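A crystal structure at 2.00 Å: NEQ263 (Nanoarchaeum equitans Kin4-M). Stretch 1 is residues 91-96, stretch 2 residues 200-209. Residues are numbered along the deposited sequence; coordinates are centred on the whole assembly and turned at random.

Stretch 1 (91-96) YRDING
Stretch 2 (200-209) IYTPRVALTL

A short strand, 91-93, runs out into a turn that lays one isoleucine against the side of a helix, 200-209, more than a hundred residues further along the same chain. The helix extends beyond both ends of its stretch and is kinked where the N atoms of Pro203 and Arg204 lack bonds to the preceding turn. The register is set by Ile94 and Val205, whose CA atoms lie 5.5 Å apart; the whole contact buries 328 Å².

Tyr91 (phi/psi -87/138, chi1 m) stays out of reach. Arg92 (-129/138) points its CB toward the helix and touches it near the base of the side chain, with CB 4.0 Å from Thr208 CG2; its chi1 m, chi2 m, chi3 t path carries the guanidinium to partners elsewhere in the structure.

The CA-to-CB bond of Asp93 (-56/125, chi1 t) points away from the helix, though the end of the side chain comes nearer; its backbone O lies 3.9 Å from Thr208 OG1, and its carboxylate serves the turn. Its OD1 accepts a 2.8 Å hydrogen bond from Asn95 N, while its O receives a weak one of 3.2 Å from Gly96 N, so side chain and backbone together brace the bend.

Ile94 (-73/-17, chi1 p, chi2 t) is the buried centre, with 122 Å² covered by the helix. Its CA-to-CB bond runs sideways, and the extended chi2 sends CD1 over a face of the Tyr201 ring, 3.5 Å from the centroid and only 7° off the normal, a well-aimed CH-pi contact. Tyr201 presents that face with chi1 -84° and chi2 11°. The other branch end, Ile94 CG2, packs 3.9 Å from Val205 CG1, with Val205 at chi1 -51°.

The backbone at this point is close but not bonded to the helix. Ile94 O lies 3.0 Å from Thr208 OG1, at a poor angle for a hydrogen bond, and 3.3 Å from Arg204 O, a fellow acceptor. Thr208 (chi1 m) instead gives its hydroxyl proton to Arg204 O, OG1 to O 2.7 Å, one turn back in its own helix. Proximity alone is no rule for pairing.

Asn95 (-74/-31, chi1 m, chi2 -35°) starts away, yet its end returns: OD1 takes a weak hydrogen bond from Arg204 NE, 2.9 Å at 124°, near the guanidinium plane. Arg204 reaches out with chi1 m, chi2 t, chi3 t and chi4 88°, and its NH1 is anchored to Ile200 O at 2.9 Å.

Gly96 closes the turn at 68/-160, a positive phi that favours glycine.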

ATOM      1  N   TYR B  91      12.428  -3.344 -47.129  1.00 47.68           N
ATOM      2  CA  TYR B  91      11.627  -3.529 -45.921  1.00 55.55           C
ATOM      3  C   TYR B  91      12.468  -3.911 -44.705  1.00 58.08           C
ATOM      4  O   TYR B  91      13.383  -4.728 -44.800  1.00 50.62           O
ATOM      5  CB  TYR B  91      10.530  -4.570 -46.169  1.00 50.07           C
ATOM      6  CG  TYR B  91       9.420  -4.067 -47.061  1.00 58.07           C
ATOM      7  CD1 TYR B  91       8.376  -3.315 -46.541  1.00 62.94           C
ATOM      8  CD2 TYR B  91       9.417  -4.338 -48.423  1.00 74.32           C
ATOM      9  CE1 TYR B  91       7.360  -2.849 -47.350  1.00 72.66           C
ATOM     10  CE2 TYR B  91       8.402  -3.876 -49.241  1.00 66.23           C
ATOM     11  CZ  TYR B  91       7.378  -3.131 -48.698  1.00 79.87           C
ATOM     12  OH  TYR B  91       6.365  -2.667 -49.504  1.00 76.25           O
ATOM     13  N   ARG B  92      12.144  -3.307 -43.565  1.00 46.93           N
ATOM     14  CA  ARG B  92      12.915  -3.504 -42.341  1.00 45.04           C
ATOM     15  C   ARG B  92      12.025  -3.877 -41.165  1.00 49.05           C
ATOM     16  O   ARG B  92      10.946  -3.310 -40.992  1.00 43.27           O
ATOM     17  CB  ARG B  92      13.686  -2.227 -41.993  1.00 44.86           C
ATOM     18  CG  ARG B  92      14.638  -1.754 -43.070  1.00 53.21           C
ATOM     19  CD  ARG B  92      15.783  -2.730 -43.267  1.00 66.76           C
ATOM     20  NE  ARG B  92      16.684  -2.298 -44.332  1.00 81.94           N
ATOM     21  CZ  ARG B  92      17.647  -1.397 -44.175  1.00 83.57           C
ATOM     22  NH1 ARG B  92      17.838  -0.826 -42.994  1.00 82.21           N
ATOM     23  NH2 ARG B  92      18.418  -1.063 -45.200  1.00 75.24           N
ATOM     24  N   ASP B  93      12.488  -4.834 -40.365  1.00 47.30           N
ATOM     25  CA  ASP B  93      11.867  -5.145 -39.082  1.00 47.49           C
ATOM     26  C   ASP B  93      11.826  -3.859 -38.254  1.00 42.25           C
ATOM     27  O   ASP B  93      12.854  -3.206 -38.058  1.00 42.30           O
ATOM     28  CB  ASP B  93      12.686  -6.221 -38.363  1.00 46.58           C
ATOM     29  CG  ASP B  93      12.005  -6.754 -37.109  1.00 61.90           C
ATOM     30  OD1 ASP B  93      11.225  -6.021 -36.465  1.00 50.91           O
ATOM     31  OD2 ASP B  93      12.267  -7.923 -36.753  1.00 80.46           O
ATOM     32  N   ILE B  94      10.636  -3.492 -37.785  1.00 39.79           N
ATOM     33  CA  ILE B  94      10.457  -2.247 -37.040  1.00 44.19           C
ATOM     34  C   ILE B  94      11.046  -2.308 -35.633  1.00 39.39           C
ATOM     35  O   ILE B  94      11.251  -1.275 -34.994  1.00 43.27           O
ATOM     36  CB  ILE B  94       8.975  -1.826 -36.948  1.00 39.21           C
ATOM     37  CG1 ILE B  94       8.149  -2.893 -36.229  1.00 40.67           C
ATOM     38  CG2 ILE B  94       8.407  -1.529 -38.332  1.00 38.70           C
ATOM     39  CD1 ILE B  94       6.809  -2.378 -35.743  1.00 39.88           C
ATOM     40  N   ASN B  95      11.301  -3.517 -35.145  1.00 38.11           N
ATOM     41  CA  ASN B  95      11.974  -3.684 -33.861  1.00 45.73           C
ATOM     42  C   ASN B  95      13.460  -3.369 -33.979  1.00 58.89           C
ATOM     43  O   ASN B  95      14.084  -2.896 -33.029  1.00 44.64           O
ATOM     44  CB  ASN B  95      11.775  -5.103 -33.321  1.00 43.81           C
ATOM     45  CG  ASN B  95      10.364  -5.345 -32.817  1.00 54.93           C
ATOM     46  OD1 ASN B  95       9.728  -4.446 -32.265  1.00 49.94           O
ATOM     47  ND2 ASN B  95       9.870  -6.563 -33.001  1.00 57.69           N
ATOM     48  N   GLY B  96      14.023  -3.631 -35.155  1.00 44.79           N
ATOM     49  CA  GLY B  96      15.429  -3.371 -35.401  1.00 46.77           C
ATOM     50  C   GLY B  96      16.343  -4.282 -34.602  1.00 43.30           C
ATOM     51  O   GLY B  96      15.927  -5.346 -34.143  1.00 41.75           O
ATOM     52  N   ILE B 200       2.091   1.251 -29.705  1.00 31.72           N
ATOM     53  CA  ILE B 200       3.433   0.756 -29.395  1.00 40.56           C
ATOM     54  C   ILE B 200       4.317   0.630 -30.636  1.00 36.40           C
ATOM     55  O   ILE B 200       5.541   0.567 -30.524  1.00 31.85           O
ATOM     56  CB  ILE B 200       3.423  -0.579 -28.607  1.00 45.34           C
ATOM     57  CG1 ILE B 200       2.877  -1.719 -29.467  1.00 36.10           C
ATOM     58  CG2 ILE B 200       2.637  -0.433 -27.306  1.00 32.39           C
ATOM     59  CD1 ILE B 200       3.353  -3.087 -29.010  1.00 41.93           C
ATOM     60  N   TYR B 201       3.699   0.596 -31.813  1.00 33.66           N
ATOM     61  CA  TYR B 201       4.450   0.575 -33.068  1.00 39.16           C
ATOM     62  C   TYR B 201       4.910   1.970 -33.490  1.00 32.40           C
ATOM     63  O   TYR B 201       5.871   2.108 -34.245  1.00 34.13           O
ATOM     64  CB  TYR B 201       3.624  -0.072 -34.189  1.00 35.20           C
ATOM     65  CG  TYR B 201       3.690  -1.582 -34.212  1.00 42.39           C
ATOM     66  CD1 TYR B 201       4.256  -2.289 -33.159  1.00 41.54           C
ATOM     67  CD2 TYR B 201       3.207  -2.300 -35.296  1.00 48.59           C
ATOM     68  CE1 TYR B 201       4.324  -3.669 -33.182  1.00 38.97           C
ATOM     69  CE2 TYR B 201       3.274  -3.680 -35.328  1.00 35.85           C
ATOM     70  CZ  TYR B 201       3.833  -4.357 -34.270  1.00 47.65           C
ATOM     71  OH  TYR B 201       3.902  -5.732 -34.295  1.00 42.16           O
ATOM     72  N   THR B 202       4.227   2.998 -32.994  1.00 33.45           N
ATOM     73  CA  THR B 202       4.554   4.383 -33.352  1.00 34.68           C
ATOM     74  C   THR B 202       6.030   4.748 -33.131  1.00 35.40           C
ATOM     75  O   THR B 202       6.686   5.220 -34.059  1.00 34.68           O
ATOM     76  CB  THR B 202       3.629   5.402 -32.638  1.00 39.01           C
ATOM     77  OG1 THR B 202       2.265   5.119 -32.967  1.00 35.82           O
ATOM     78  CG2 THR B 202       3.967   6.817 -33.056  1.00 37.16           C
ATOM     79  N   PRO B 203       6.565   4.524 -31.913  1.00 33.20           N
ATOM     80  CA  PRO B 203       7.976   4.888 -31.762  1.00 35.46           C
ATOM     81  C   PRO B 203       8.899   3.941 -32.521  1.00 35.37           C
ATOM     82  O   PRO B 203      10.013   4.332 -32.853  1.00 32.52           O
ATOM     83  CB  PRO B 203       8.211   4.757 -30.254  1.00 33.97           C
ATOM     84  CG  PRO B 203       7.215   3.737 -29.814  1.00 29.27           C
ATOM     85  CD  PRO B 203       5.999   3.995 -30.655  1.00 29.76           C
ATOM     86  N   ARG B 204       8.446   2.718 -32.784  1.00 33.03           N
ATOM     87  CA  ARG B 204       9.272   1.735 -33.483  1.00 33.14           C
ATOM     88  C   ARG B 204       9.457   2.056 -34.966  1.00 29.20           C
ATOM     89  O   ARG B 204      10.560   1.923 -35.500  1.00 33.47           O
ATOM     90  CB  ARG B 204       8.702   0.323 -33.296  1.00 36.35           C
ATOM     91  CG  ARG B 204       8.958  -0.266 -31.910  1.00 35.49           C
ATOM     92  CD  ARG B 204       8.293  -1.622 -31.734  1.00 40.06           C
ATOM     93  NE  ARG B 204       8.779  -2.315 -30.540  1.00 40.32           N
ATOM     94  CZ  ARG B 204       8.257  -2.177 -29.326  1.00 39.83           C
ATOM     95  NH1 ARG B 204       7.220  -1.372 -29.135  1.00 34.54           N
ATOM     96  NH2 ARG B 204       8.769  -2.844 -28.302  1.00 43.54           N
ATOM     97  N   VAL B 205       8.385   2.477 -35.634  1.00 32.25           N
ATOM     98  CA  VAL B 205       8.501   2.855 -37.040  1.00 34.89           C
ATOM     99  C   VAL B 205       9.281   4.163 -37.179  1.00 35.88           C
ATOM    100  O   VAL B 205      10.043   4.340 -38.127  1.00 34.35           O
ATOM    101  CB  VAL B 205       7.120   2.944 -37.762  1.00 43.56           C
ATOM    102  CG1 VAL B 205       6.308   1.683 -37.524  1.00 38.14           C
ATOM    103  CG2 VAL B 205       6.331   4.152 -37.299  1.00 51.87           C
ATOM    104  N   ALA B 206       9.103   5.064 -36.217  1.00 34.51           N
ATOM    105  CA  ALA B 206       9.808   6.342 -36.221  1.00 32.81           C
ATOM    106  C   ALA B 206      11.310   6.154 -36.037  1.00 30.34           C
ATOM    107  O   ALA B 206      12.118   6.823 -36.688  1.00 33.88           O
ATOM    108  CB  ALA B 206       9.254   7.249 -35.136  1.00 33.45           C
ATOM    109  N   LEU B 207      11.683   5.255 -35.131  1.00 31.47           N
ATOM    110  CA  LEU B 207      13.092   4.965 -34.878  1.00 35.66           C
ATOM    111  C   LEU B 207      13.723   4.087 -35.960  1.00 36.72           C
ATOM    112  O   LEU B 207      14.929   4.165 -36.201  1.00 35.08           O
ATOM    113  CB  LEU B 207      13.269   4.332 -33.496  1.00 36.70           C
ATOM    114  CG  LEU B 207      13.116   5.312 -32.332  1.00 39.16           C
ATOM    115  CD1 LEU B 207      13.039   4.574 -31.012  1.00 37.55           C
ATOM    116  CD2 LEU B 207      14.280   6.277 -32.323  1.00 34.31           C
ATOM    117  N   THR B 208      12.916   3.249 -36.606  1.00 36.51           N
ATOM    118  CA  THR B 208      13.398   2.478 -37.748  1.00 36.59           C
ATOM    119  C   THR B 208      13.796   3.432 -38.871  1.00 35.50           C
ATOM    120  O   THR B 208      14.837   3.258 -39.506  1.00 37.60           O
ATOM    121  CB  THR B 208      12.336   1.483 -38.254  1.00 40.40           C
ATOM    122  OG1 THR B 208      12.074   0.508 -37.238  1.00 39.00           O
ATOM    123  CG2 THR B 208      12.819   0.775 -39.509  1.00 43.42           C
ATOM    124  N   LEU B 209      12.973   4.451 -39.102  1.00 37.08           N
ATOM    125  CA  LEU B 209      13.303   5.484 -40.080  1.00 40.17           C
ATOM    126  C   LEU B 209      14.527   6.273 -39.630  1.00 42.56           C
ATOM    127  O   LEU B 209      15.399   6.591 -40.436  1.00 39.19           O
ATOM    128  CB  LEU B 209      12.122   6.436 -40.286  1.00 42.86           C
ATOM    129  CG  LEU B 209      12.424   7.633 -41.194  1.00 45.47           C
ATOM    130  CD1 LEU B 209      12.723   7.162 -42.607  1.00 41.64           C
ATOM    131  CD2 LEU B 209      11.290   8.646 -41.200  1.00 41.62           C
TER